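Local coordinates for OsmC family protein (PDB 5CML) that probably hydrolyses carboxyl esters as a serine esterase, this chain being the alpha/beta-hydrolase esterase part of a longer protein that also carries an OsmC domain, at residues M1-E9 and A17-D25. Sequence-based numbering, arbitrary orientation.
Sequences MQIKTVTFE and AARLDLPVD
Arg19 reaches across to the neighbouring strand and engages two side chains at once. Its NH1 donates to Thr5 OG1 at 2.7 Å, a bent bond with an angle of 131° at the hydrogen and the hydroxyl oxygen tilted out of the guanidinium plane. Ile3 CG2 sits over the centre of one face of that guanidinium, 3.5 Å from Arg19 CZ, the two side chains crossing at about a right angle. Bends at chi2 (-77°) and chi3 carry the guanidinium across to strand 2-9, against Ile3 and up to Thr5. On the same face of the sheet, Asp21 lies alongside Ile3, with OD1 3.3 Å from Ile3 CG2, while the bent end of Met1 brings CE to 3.5 Å from Asp21 OD2. That carboxylate is turned to partners beyond the hairpin, for OD2 receives a hydrogen bond from Ser51 of helix 45-56 and forms a salt bridge with Arg63 of strand 59-65. With an alanine here, Arg63 is likely to lose this counter-charge and Ser51 its carboxylate partner, and a gap would probably open beside Met1 CE and Ile3. On the other face, Val6, Ala18 and Leu20 make an apolar patch: Val6 CG2 meets Ala18 CB at 3.8 Å, Val6 CG1 rests on Leu20 CB, and the methyl of Ala18 approaches the edge of the Phe8 ring in its plane. Phe8 and Val6 continue this layer onto Phe94 of helix 85-98. Further toward the chain start on that face, the extended Lys4 lays CE against Leu22 CD1. Paired backbone hydrogen bonds join Gln2 with Leu22, Lys4 with Leu20 and Val6 with Ala18, making an antiparallel beta hairpin at one edge of the mixed sheet, with strand 2-9 outermost and strand 15-22 joining it to strand 59-65, as in the alpha/beta-hydrolase fold.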
loop_
_atom_site.group_PDB
_atom_site.type_symbol
_atom_site.label_atom_id
_atom_site.label_comp_id
_atom_site.label_asym_id
_atom_site.label_seq_id
_atom_site.Cartn_x
_atom_site.Cartn_y
_atom_site.Cartn_z
ATOM N N MET A 1 -13.066 10.352 -14.353
ATOM C CA MET A 1 -11.710 10.326 -13.728
ATOM C C MET A 1 -10.766 11.269 -14.451
ATOM O O MET A 1 -10.768 11.339 -15.676
ATOM C CB MET A 1 -11.154 8.906 -13.754
ATOM C CG MET A 1 -9.739 8.731 -13.276
ATOM S SD MET A 1 -9.258 7.021 -13.638
ATOM C CE MET A 1 -8.181 6.571 -12.270
ATOM N N GLN A 2 -9.977 12.019 -13.688
ATOM C CA GLN A 2 -8.879 12.805 -14.241
ATOM C C GLN A 2 -7.591 12.365 -13.537
ATOM O O GLN A 2 -7.595 12.249 -12.340
ATOM C CB GLN A 2 -9.094 14.303 -14.032
ATOM C CG GLN A 2 -7.885 15.100 -14.410
ATOM C CD GLN A 2 -8.119 16.596 -14.404
ATOM O OE1 GLN A 2 -9.031 17.094 -13.750
ATOM N NE2 GLN A 2 -7.268 17.326 -15.124
ATOM N N ILE A 3 -6.509 12.144 -14.274
ATOM C CA ILE A 3 -5.228 11.760 -13.671
ATOM C C ILE A 3 -4.231 12.905 -13.772
ATOM O O ILE A 3 -4.068 13.508 -14.842
ATOM C CB ILE A 3 -4.649 10.524 -14.349
ATOM C CG1 ILE A 3 -5.633 9.351 -14.242
ATOM C CG2 ILE A 3 -3.287 10.161 -13.736
ATOM C CD1 ILE A 3 -5.196 8.131 -15.020
ATOM N N LYS A 4 -3.568 13.191 -12.650
ATOM C CA LYS A 4 -2.566 14.251 -12.562
ATOM C C LYS A 4 -1.247 13.759 -11.984
ATOM O O LYS A 4 -1.230 12.942 -11.087
ATOM C CB LYS A 4 -3.056 15.412 -11.689
ATOM C CG LYS A 4 -4.317 16.081 -12.180
ATOM C CD LYS A 4 -4.604 17.342 -11.370
ATOM C CE LYS A 4 -5.785 18.095 -11.932
ATOM N NZ LYS A 4 -6.053 19.303 -11.124
ATOM N N THR A 5 -0.142 14.313 -12.474
ATOM C CA THR A 5 1.159 14.095 -11.864
ATOM C C THR A 5 1.350 15.136 -10.770
ATOM O O THR A 5 1.017 16.299 -10.961
ATOM C CB THR A 5 2.285 14.180 -12.891
ATOM O OG1 THR A 5 2.129 13.122 -13.841
ATOM C CG2 THR A 5 3.641 14.040 -12.223
ATOM N N VAL A 6 1.830 14.685 -9.608
ATOM C CA VAL A 6 2.106 15.564 -8.495
ATOM C C VAL A 6 3.516 15.351 -8.020
ATOM O O VAL A 6 4.116 14.301 -8.234
ATOM C CB VAL A 6 1.138 15.361 -7.305
ATOM C CG1 VAL A 6 -0.302 15.534 -7.759
ATOM C CG2 VAL A 6 1.360 14.026 -6.614
ATOM N N THR A 7 4.037 16.372 -7.368
ATOM C CA THR A 7 5.358 16.313 -6.773
ATOM C C THR A 7 5.293 16.877 -5.362
ATOM O O THR A 7 4.515 17.776 -5.073
ATOM C CB THR A 7 6.391 17.082 -7.621
ATOM O OG1 THR A 7 6.385 16.568 -8.958
ATOM C CG2 THR A 7 7.739 16.878 -7.075
ATOM N N PHE A 8 6.100 16.318 -4.476
ATOM C CA PHE A 8 6.193 16.811 -3.115
ATOM C C PHE A 8 7.521 16.407 -2.537
ATOM O O PHE A 8 8.223 15.575 -3.106
ATOM C CB PHE A 8 5.062 16.285 -2.234
ATOM C CG PHE A 8 4.941 14.783 -2.230
ATOM C CD1 PHE A 8 4.206 14.133 -3.198
ATOM C CD2 PHE A 8 5.597 14.026 -1.261
ATOM C CE1 PHE A 8 4.100 12.752 -3.199
ATOM C CE2 PHE A 8 5.504 12.656 -1.258
ATOM C CZ PHE A 8 4.747 12.010 -2.237
ATOM N N GLU A 9 7.858 17.005 -1.402
ATOM C CA GLU A 9 9.150 16.766 -0.771
ATOM C C GLU A 9 9.025 15.976 0.516
ATOM O O GLU A 9 8.001 16.045 1.188
ATOM C CB GLU A 9 9.848 18.090 -0.481
ATOM C CG GLU A 9 10.350 18.786 -1.722
ATOM C CD GLU A 9 11.162 20.026 -1.402
ATOM O OE1 GLU A 9 11.569 20.196 -0.228
ATOM O OE2 GLU A 9 11.385 20.833 -2.329
ATOM N N ALA A 17 7.707 11.901 -6.630
ATOM C CA ALA A 17 6.617 12.036 -7.598
ATOM C C ALA A 17 5.552 11.002 -7.318
ATOM O O ALA A 17 5.830 9.920 -6.797
ATOM C CB ALA A 17 7.125 11.889 -9.016
ATOM N N ALA A 18 4.324 11.339 -7.685
ATOM C CA ALA A 18 3.212 10.425 -7.533
ATOM C C ALA A 18 2.161 10.784 -8.567
ATOM O O ALA A 18 2.315 11.753 -9.304
ATOM C CB ALA A 18 2.647 10.497 -6.127
ATOM N N ARG A 19 1.119 9.975 -8.635
ATOM C CA ARG A 19 0.002 10.217 -9.538
ATOM C C ARG A 19 -1.259 10.344 -8.700
ATOM O O ARG A 19 -1.482 9.546 -7.798
ATOM C CB ARG A 19 -0.139 9.081 -10.560
ATOM C CG ARG A 19 1.060 8.930 -11.480
ATOM C CD ARG A 19 1.072 9.974 -12.571
ATOM N NE ARG A 19 0.463 9.449 -13.788
ATOM C CZ ARG A 19 0.078 10.186 -14.830
ATOM N NH1 ARG A 19 0.222 11.505 -14.815
ATOM N NH2 ARG A 19 -0.467 9.595 -15.888
ATOM N N LEU A 20 -2.047 11.375 -8.986
ATOM C CA LEU A 20 -3.286 11.643 -8.279
ATOM C C LEU A 20 -4.463 11.434 -9.226
ATOM O O LEU A 20 -4.573 12.102 -10.248
ATOM C CB LEU A 20 -3.287 13.072 -7.721
ATOM C CG LEU A 20 -4.559 13.500 -7.001
ATOM C CD1 LEU A 20 -4.798 12.648 -5.774
ATOM C CD2 LEU A 20 -4.481 14.977 -6.643
ATOM N N ASP A 21 -5.309 10.472 -8.892
ATOM C CA ASP A 21 -6.467 10.116 -9.701
ATOM C C ASP A 21 -7.705 10.707 -9.042
ATOM O O ASP A 21 -7.972 10.430 -7.864
ATOM C CB ASP A 21 -6.604 8.593 -9.805
ATOM C CG ASP A 21 -5.417 7.924 -10.495
ATOM O OD1 ASP A 21 -4.629 8.592 -11.178
ATOM O OD2 ASP A 21 -5.273 6.692 -10.363
ATOM N N LEU A 22 -8.408 11.578 -9.763
ATOM C CA LEU A 22 -9.519 12.332 -9.207
ATOM C C LEU A 22 -10.849 11.842 -9.774
ATOM O O LEU A 22 -10.917 11.477 -10.945
ATOM C CB LEU A 22 -9.340 13.816 -9.524
ATOM C CG LEU A 22 -8.099 14.461 -8.887
ATOM C CD1 LEU A 22 -7.789 15.756 -9.554
ATOM C CD2 LEU A 22 -8.290 14.678 -7.389
ATOM N N PRO A 23 -11.917 11.849 -8.960
ATOM C CA PRO A 23 -13.220 11.399 -9.454
ATOM C C PRO A 23 -13.960 12.535 -10.167
ATOM O O PRO A 23 -13.490 13.691 -10.140
ATOM C CB PRO A 23 -13.943 11.007 -8.177
ATOM C CG PRO A 23 -13.462 11.949 -7.192
ATOM C CD PRO A 23 -11.990 12.180 -7.526
ATOM N N VAL A 24 -15.119 12.223 -10.737
ATOM C CA VAL A 24 -16.017 13.242 -11.282
ATOM C C VAL A 24 -16.563 14.153 -10.176
ATOM O O VAL A 24 -16.718 15.366 -10.380
ATOM C CB VAL A 24 -17.183 12.558 -12.061
ATOM C CG1 VAL A 24 -18.243 13.539 -12.493
ATOM C CG2 VAL A 24 -16.614 11.890 -13.268
ATOM N N ASP A 25 -16.885 13.567 -9.029
ATOM C CA ASP A 25 -17.314 14.325 -7.861
ATOM C C ASP A 25 -16.347 15.495 -7.605
ATOM O O ASP A 25 -15.153 15.276 -7.442
ATOM C CB ASP A 25 -17.361 13.434 -6.605
ATOM C CG ASP A 25 -18.015 12.048 -6.842
ATOM O OD1 ASP A 25 -18.827 11.634 -5.971
ATOM O OD2 ASP A 25 -17.687 11.345 -7.840
#